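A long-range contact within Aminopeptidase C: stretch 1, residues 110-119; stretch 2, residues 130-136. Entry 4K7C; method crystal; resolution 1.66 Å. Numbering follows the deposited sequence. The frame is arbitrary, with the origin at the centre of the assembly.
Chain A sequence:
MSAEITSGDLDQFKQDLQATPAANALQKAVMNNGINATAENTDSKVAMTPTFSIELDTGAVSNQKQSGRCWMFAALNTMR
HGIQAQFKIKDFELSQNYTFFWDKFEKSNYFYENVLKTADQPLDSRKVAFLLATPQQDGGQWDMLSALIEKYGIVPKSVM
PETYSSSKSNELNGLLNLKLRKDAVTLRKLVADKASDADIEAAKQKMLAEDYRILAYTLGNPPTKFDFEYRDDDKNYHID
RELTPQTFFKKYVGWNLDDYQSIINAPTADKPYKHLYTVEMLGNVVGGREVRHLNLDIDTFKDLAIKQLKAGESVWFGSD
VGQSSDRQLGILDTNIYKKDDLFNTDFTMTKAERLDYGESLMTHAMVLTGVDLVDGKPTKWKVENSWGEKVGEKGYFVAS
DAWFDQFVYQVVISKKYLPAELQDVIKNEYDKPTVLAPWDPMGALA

Stretch 1 110-119: YFYENVLKTA
Stretch 2 (130-136) FLLATPQ

Two helical segments of Aminopeptidase C meet mainly through apolar side chains, with no hydrogen bond between them and 296 Å² buried in all. Stretch 1 is helical from 110 to 117, entered from earlier in the chain, with phi/psi near -60/-45 and backbone bonds such as V115 N to F111 O (2.9 Å). T118 (-112/15) is the first residue to leave helical angles, and its OG1 donates to N114 O at 2.8 Å, so the hydroxyl is tied back to its own helix. Stretch 2 is the end of another helix, 130-133; T134 (-140/73) breaks it, P135 (-54/-45, C-gamma exo) follows, and Q136 extends at -145/173. The backbones come nearest where F111 CA lies 6.3 Å from P135 CA.

Two bumps dominate. F111 (chi1 173°, t; chi2 84°) points toward stretch 2 and lays its ring against the turn where that helix ends. P135 covers one ring face, its CB 4.0 Å from the centroid of the F111 ring and 27° off the normal, a CH-pi contact; the same CB is 3.6 Å from F111 CE1. At the ring edge, near its plane, sit L131 O, 3.7 Å from F111 CE1, and L132 CD2, 3.9 Å from F111 CZ. L132 (m, t) starts sideways, but its end reaches inward to make that contact.

The answering bump is L131 (chi1 -102°, between wells; chi2 -176°, t), directed toward stretch 1 into a hollow lined by F111, N114, V115 and T118. L131 CD2 lies 3.9 Å from F111 CD1 and 3.7 Å from N114 CB, the aliphatic root of a polar side chain (chi1 -80°, m). L131 CD1 meets V115 N at 3.9 Å, V115 CG2 (chi1 171°, t) at 4.4 Å and T118 OG1 (chi1 57°, p) at 3.7 Å. These are contacts of shape, made by methyl groups that cannot hydrogen-bond.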

# COMPACT_ATOMS: atom_id res chain seq x y z
N TYR A 110 -14.72 35.87 -23.21
CA TYR A 110 -13.65 36.86 -22.97
C TYR A 110 -12.49 36.74 -23.92
O TYR A 110 -12.11 37.73 -24.54
CB TYR A 110 -13.20 36.87 -21.49
CG TYR A 110 -12.67 38.20 -21.03
CD1 TYR A 110 -13.50 39.09 -20.38
CD2 TYR A 110 -11.36 38.57 -21.20
CE1 TYR A 110 -13.08 40.30 -19.92
CE2 TYR A 110 -10.93 39.82 -20.74
CZ TYR A 110 -11.80 40.68 -20.13
OH TYR A 110 -11.43 41.91 -19.64
N PHE A 111 -11.99 35.51 -24.12
CA PHE A 111 -10.92 35.23 -25.04
C PHE A 111 -11.29 35.62 -26.48
O PHE A 111 -10.51 36.25 -27.18
CB PHE A 111 -10.53 33.74 -24.95
CG PHE A 111 -9.54 33.31 -25.99
CD1 PHE A 111 -8.17 33.49 -25.81
CD2 PHE A 111 -9.98 32.67 -27.12
CE1 PHE A 111 -7.29 33.07 -26.81
CE2 PHE A 111 -9.14 32.28 -28.12
CZ PHE A 111 -7.76 32.46 -27.97
N TYR A 112 -12.48 35.25 -26.92
CA TYR A 112 -12.89 35.55 -28.30
C TYR A 112 -12.92 37.07 -28.49
O TYR A 112 -12.56 37.58 -29.56
CB TYR A 112 -14.23 34.97 -28.62
CG TYR A 112 -14.32 33.47 -28.61
CD1 TYR A 112 -13.28 32.66 -29.07
CD2 TYR A 112 -15.49 32.83 -28.17
CE1 TYR A 112 -13.38 31.27 -29.13
CE2 TYR A 112 -15.62 31.44 -28.23
CZ TYR A 112 -14.56 30.63 -28.65
OH TYR A 112 -14.64 29.23 -28.72
N GLU A 113 -13.40 37.78 -27.50
CA GLU A 113 -13.52 39.24 -27.61
C GLU A 113 -12.11 39.85 -27.64
O GLU A 113 -11.84 40.85 -28.36
CB GLU A 113 -14.40 39.83 -26.50
CG GLU A 113 -15.88 39.54 -26.71
CD GLU A 113 -16.42 40.21 -27.97
OE1 GLU A 113 -15.96 41.38 -28.20
OE2 GLU A 113 -17.23 39.60 -28.70
N ASN A 114 -11.20 39.27 -26.88
CA ASN A 114 -9.78 39.71 -26.93
C ASN A 114 -9.10 39.45 -28.25
O ASN A 114 -8.31 40.30 -28.75
CB ASN A 114 -8.96 39.16 -25.75
CG ASN A 114 -9.18 39.96 -24.48
OD1 ASN A 114 -9.54 41.13 -24.54
ND2 ASN A 114 -8.96 39.34 -23.31
N VAL A 115 -9.41 38.31 -28.87
CA VAL A 115 -8.92 37.98 -30.14
C VAL A 115 -9.48 38.95 -31.22
O VAL A 115 -8.72 39.38 -32.14
CB VAL A 115 -9.33 36.54 -30.57
CG1 VAL A 115 -9.01 36.29 -31.99
CG2 VAL A 115 -8.56 35.51 -29.73
N LEU A 116 -10.77 39.23 -31.14
CA LEU A 116 -11.40 40.20 -32.06
C LEU A 116 -10.70 41.61 -31.93
O LEU A 116 -10.34 42.20 -32.93
CB LEU A 116 -12.91 40.27 -31.82
CG LEU A 116 -13.56 39.02 -32.41
CD1 LEU A 116 -15.02 38.95 -32.02
CD2 LEU A 116 -13.45 38.91 -33.91
N LYS A 117 -10.51 42.06 -30.71
CA LYS A 117 -9.96 43.32 -30.44
C LYS A 117 -8.52 43.45 -30.91
O LYS A 117 -8.12 44.52 -31.24
CB LYS A 117 -10.00 43.64 -28.96
CG LYS A 117 -11.30 44.29 -28.53
CD LYS A 117 -11.55 44.18 -27.03
CE LYS A 117 -10.43 44.82 -26.22
NZ LYS A 117 -10.80 44.78 -24.77
N THR A 118 -7.79 42.35 -31.01
CA THR A 118 -6.39 42.40 -31.41
C THR A 118 -6.21 41.79 -32.76
O THR A 118 -5.11 41.50 -33.19
CB THR A 118 -5.50 41.67 -30.34
OG1 THR A 118 -5.96 40.33 -30.19
CG2 THR A 118 -5.53 42.41 -29.02
N ALA A 119 -7.30 41.60 -33.48
CA ALA A 119 -7.23 40.84 -34.71
C ALA A 119 -6.49 41.60 -35.84
O ALA A 119 -6.08 40.95 -36.78
CB ALA A 119 -8.59 40.48 -35.18
N PHE A 130 0.66 36.74 -25.92
CA PHE A 130 0.26 36.52 -24.49
C PHE A 130 -1.12 35.89 -24.34
O PHE A 130 -1.32 34.93 -23.57
CB PHE A 130 0.31 37.87 -23.80
CG PHE A 130 -0.04 37.81 -22.35
CD1 PHE A 130 0.89 37.44 -21.44
CD2 PHE A 130 -1.33 38.07 -21.95
CE1 PHE A 130 0.56 37.36 -20.11
CE2 PHE A 130 -1.66 38.01 -20.62
CZ PHE A 130 -0.71 37.64 -19.71
N LEU A 131 -2.06 36.41 -25.11
CA LEU A 131 -3.37 35.77 -25.30
C LEU A 131 -3.37 34.31 -25.69
O LEU A 131 -4.09 33.51 -25.10
CB LEU A 131 -4.11 36.48 -26.44
CG LEU A 131 -5.17 37.46 -26.07
CD1 LEU A 131 -5.80 37.95 -27.39
CD2 LEU A 131 -6.23 36.81 -25.14
N LEU A 132 -2.58 33.98 -26.70
CA LEU A 132 -2.61 32.64 -27.29
C LEU A 132 -1.84 31.67 -26.41
O LEU A 132 -2.08 30.45 -26.50
CB LEU A 132 -2.08 32.63 -28.69
CG LEU A 132 -2.93 33.44 -29.62
CD1 LEU A 132 -2.27 33.59 -30.97
CD2 LEU A 132 -4.31 32.80 -29.81
N ALA A 133 -0.90 32.21 -25.64
CA ALA A 133 -0.08 31.34 -24.78
C ALA A 133 -0.94 30.74 -23.66
O ALA A 133 -0.73 29.60 -23.29
CB ALA A 133 1.13 32.08 -24.21
N THR A 134 -1.96 31.49 -23.20
CA THR A 134 -2.81 31.03 -22.15
C THR A 134 -4.26 31.41 -22.40
O THR A 134 -4.77 32.38 -21.79
CB THR A 134 -2.37 31.55 -20.78
OG1 THR A 134 -0.96 31.46 -20.65
CG2 THR A 134 -2.96 30.73 -19.71
N PRO A 135 -4.91 30.73 -23.37
CA PRO A 135 -6.27 31.23 -23.70
C PRO A 135 -7.23 31.36 -22.53
O PRO A 135 -7.92 32.38 -22.39
CB PRO A 135 -6.76 30.20 -24.75
CG PRO A 135 -5.53 29.66 -25.33
CD PRO A 135 -4.61 29.53 -24.16
N GLN A 136 -7.28 30.36 -21.67
CA GLN A 136 -7.87 30.48 -20.38
C GLN A 136 -7.08 29.64 -19.40
O GLN A 136 -6.21 28.88 -19.81
CB GLN A 136 -9.32 30.08 -20.41
CG GLN A 136 -9.54 28.68 -20.98
CD GLN A 136 -9.42 27.59 -19.91
OE1 GLN A 136 -9.99 27.68 -18.80
NE2 GLN A 136 -8.67 26.59 -20.22